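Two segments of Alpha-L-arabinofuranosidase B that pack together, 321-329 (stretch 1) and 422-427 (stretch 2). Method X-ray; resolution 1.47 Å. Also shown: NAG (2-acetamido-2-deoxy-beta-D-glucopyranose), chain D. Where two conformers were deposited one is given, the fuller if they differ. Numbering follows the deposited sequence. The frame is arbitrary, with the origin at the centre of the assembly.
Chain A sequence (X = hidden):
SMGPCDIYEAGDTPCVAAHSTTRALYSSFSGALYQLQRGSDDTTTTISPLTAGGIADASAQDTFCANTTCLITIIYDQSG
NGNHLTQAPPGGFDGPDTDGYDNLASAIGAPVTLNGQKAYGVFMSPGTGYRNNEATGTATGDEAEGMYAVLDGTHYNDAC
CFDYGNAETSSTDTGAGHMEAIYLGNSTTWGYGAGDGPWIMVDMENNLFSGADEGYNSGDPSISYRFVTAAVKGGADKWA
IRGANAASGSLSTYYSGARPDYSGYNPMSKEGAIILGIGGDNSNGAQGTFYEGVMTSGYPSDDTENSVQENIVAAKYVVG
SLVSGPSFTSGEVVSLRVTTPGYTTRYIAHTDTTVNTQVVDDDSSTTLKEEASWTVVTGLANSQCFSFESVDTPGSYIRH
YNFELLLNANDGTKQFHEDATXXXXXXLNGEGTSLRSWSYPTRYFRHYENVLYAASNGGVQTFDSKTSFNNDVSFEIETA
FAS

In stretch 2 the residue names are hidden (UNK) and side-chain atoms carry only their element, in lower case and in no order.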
# COMPACT_ATOMS: atom_id res chain seq x y z
N SER A 321 6.65 10.69 8.52
CA SER A 321 7.98 10.05 8.71
C SER A 321 7.85 8.53 8.63
O SER A 321 7.07 7.92 9.38
CB SER A 321 8.57 10.47 10.02
OG SER A 321 9.80 9.77 10.21
N LEU A 322 8.70 7.91 7.82
CA LEU A 322 8.84 6.45 7.74
C LEU A 322 9.90 5.90 8.72
O LEU A 322 10.02 4.68 8.78
CB LEU A 322 9.30 6.11 6.31
CG LEU A 322 8.16 6.09 5.30
CD1 LEU A 322 8.67 6.27 3.90
CD2 LEU A 322 7.32 4.82 5.40
N VAL A 323 10.61 6.75 9.44
CA VAL A 323 11.82 6.33 10.17
C VAL A 323 11.66 6.61 11.65
O VAL A 323 11.05 7.63 12.04
CB VAL A 323 13.04 7.05 9.59
CG1 VAL A 323 14.31 6.70 10.35
CG2 VAL A 323 13.18 6.69 8.14
N SER A 324 12.13 5.69 12.46
CA SER A 324 12.29 5.91 13.91
C SER A 324 13.56 5.23 14.40
O SER A 324 14.14 4.42 13.64
CB SER A 324 11.07 5.42 14.68
OG SER A 324 10.95 4.02 14.66
N GLY A 325 13.88 5.46 15.67
CA GLY A 325 15.06 4.82 16.27
C GLY A 325 16.34 5.54 15.85
O GLY A 325 16.34 6.62 15.26
N PRO A 326 17.50 4.95 16.21
CA PRO A 326 18.78 5.57 15.93
C PRO A 326 19.04 5.95 14.46
O PRO A 326 19.65 6.98 14.15
CB PRO A 326 19.78 4.51 16.38
CG PRO A 326 19.04 3.26 16.60
CD PRO A 326 17.61 3.67 16.89
N SER A 327 18.60 5.15 13.55
CA SER A 327 18.85 5.59 12.12
C SER A 327 20.33 5.93 11.75
O SER A 327 21.30 5.54 12.46
CB SER A 327 17.97 6.75 11.74
OG SER A 327 17.84 6.85 10.32
N PHE A 328 20.51 6.55 10.59
CA PHE A 328 21.77 6.59 9.81
C PHE A 328 21.92 7.92 9.12
O PHE A 328 20.94 8.66 9.02
CB PHE A 328 21.79 5.50 8.72
CG PHE A 328 21.59 4.10 9.25
CD1 PHE A 328 22.65 3.37 9.77
CD2 PHE A 328 20.34 3.50 9.24
CE1 PHE A 328 22.46 2.07 10.21
CE2 PHE A 328 20.13 2.25 9.78
CZ PHE A 328 21.21 1.51 10.25
N THR A 329 23.11 8.20 8.58
CA THR A 329 23.41 9.35 7.69
C THR A 329 24.05 8.80 6.42
O THR A 329 24.87 7.89 6.53
CB THR A 329 24.36 10.35 8.35
OG1 THR A 329 24.02 10.52 9.73
CG2 THR A 329 24.35 11.69 7.66
N UNK A 422 15.17 0.25 2.65
CA UNK A 422 14.76 -0.20 4.00
C UNK A 422 14.65 1.02 4.88
O UNK A 422 15.47 1.96 4.85
c UNK A 422 16.67 -2.53 2.63
c UNK A 422 16.71 -3.65 1.81
c UNK A 422 15.75 -1.23 4.54
c UNK A 422 14.94 -4.65 3.05
c UNK A 422 15.79 -2.47 3.69
c UNK A 422 14.93 -3.55 3.88
c UNK A 422 15.83 -4.69 1.98
N UNK A 423 13.65 0.97 5.76
CA UNK A 423 13.30 2.10 6.62
C UNK A 423 13.64 1.73 8.05
O UNK A 423 13.10 0.76 8.58
c UNK A 423 11.82 2.41 6.52
s UNK A 423 11.32 2.82 4.80
N UNK A 424 14.59 2.42 8.71
CA UNK A 424 14.96 2.09 10.07
C UNK A 424 13.73 2.33 10.96
O UNK A 424 13.00 3.34 10.78
c UNK A 424 16.65 3.41 9.05
c UNK A 424 16.10 3.02 10.41
c UNK A 424 15.45 3.46 8.13
N UNK A 425 13.62 1.44 11.92
CA UNK A 425 12.56 1.50 12.95
C UNK A 425 13.23 1.24 14.30
O UNK A 425 14.11 0.33 14.38
c UNK A 425 11.52 0.46 12.63
o UNK A 425 9.02 -0.89 12.09
c UNK A 425 9.21 -0.45 13.24
c UNK A 425 10.30 0.54 13.56
n UNK A 425 8.41 -0.78 14.26
N UNK A 426 12.85 1.94 15.34
CA UNK A 426 13.37 1.62 16.68
C UNK A 426 13.25 0.10 16.88
O UNK A 426 12.18 -0.49 16.70
c UNK A 426 12.58 2.42 17.71
N UNK A 427 14.32 -0.58 17.31
CA UNK A 427 14.34 -2.04 17.36
C UNK A 427 13.16 -2.58 18.17
O UNK A 427 12.85 -2.05 19.26
c UNK A 427 15.63 -2.57 17.96
C1 NAG D . 10.24 -1.63 22.84
C2 NAG D . 11.28 -1.98 23.89
C3 NAG D . 11.91 -0.70 24.47
C4 NAG D . 12.39 0.23 23.35
C5 NAG D . 11.39 0.35 22.21
C6 NAG D . 11.99 1.06 20.97
C7 NAG D . 10.83 -4.18 24.89
C8 NAG D . 10.12 -4.94 25.96
N2 NAG D . 10.71 -2.85 24.92
O3 NAG D . 13.01 -1.01 25.39
O4 NAG D . 12.78 1.50 23.88
O5 NAG D . 10.87 -0.91 21.76
O6 NAG D . 13.19 0.35 20.53
O7 NAG D . 11.50 -4.75 24.04
O HOH W 1 10.20 3.26 11.05

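Position 422 carries seven side-chain carbons, one leading into a closed ring of six, with no heteroatom, and none of them reaches stretch 1. That is phenylalanine. Phe 422 is buried, as suits an aromatic hydrocarbon that has no polar group to satisfy.

At position 423 the side chain is one carbon followed by one sulfur, and the CA-to-CB bond points toward stretch 1. CB lies 3.7 Å from O of Leu 322, and the sulfur rests against CB of the same leucine. A single carbon ending in sulfur identifies cysteine. SG of Cys 423 sits 4.1 Å from CB of Leu 322, an apolar contact. The side chain is also bonded covalently to a group elsewhere in the structure.

Position 424 has three side-chain carbons that close a ring onto the backbone nitrogen, and this ring meets the side chains of Val 323 and Phe 328. Such a closure is the signature of proline. Pro 424 gives the largest covered area of the contact, 101 Å². Its CD meets CG2 of Val 323 at 3.9 Å, and its CG lies 3.7 Å from CD2 of Phe 328, near the plane of the aromatic ring and at its edge. The closed ring leaves the nitrogen without a hydrogen to donate, but the carbonyl remains free to accept.

At position 425, three carbons run in an unbranched chain, the third bearing one oxygen and one nitrogen; a chain carbon comes near OG of Ser 324. This is glutamine. The CA-to-CB bond of Gln 425 points away overall, yet its CG still lies 3.7 Å from OG of Ser 324. The chain is extended (chi1 and chi2 both t), and OE1 is hydrogen-bonded elsewhere in the structure.

Position 426 shows one side-chain carbon, and its CA sits 3.6 Å from CA of Gly 325; the residue is alanine. The small side chain of Ala 426 suits this close approach of backbones. An ideal CB on Gly 325 would fall 2.6 Å from CA of Ala 426, a clash, and the positive phi of Gly 325 also favours glycine.

Position 427 likewise has a single carbon, makes no contact with stretch 1, and is alanine. O of Ala 427 accepts a hydrogen bond from O6 of NAG at 2.7 Å.

The contact turns on Ser 324, whose N donates to O of Pro 424 (3.0 Å) and whose OG accepts from N of Ala 426 (2.9 Å). A water donates to O of Leu 322 and to O of Pro 424, bridging two acceptors that cannot bond directly. Apolar packing around Pro 424 completes the join.

Stretch 2 (422-427) FCPQAA
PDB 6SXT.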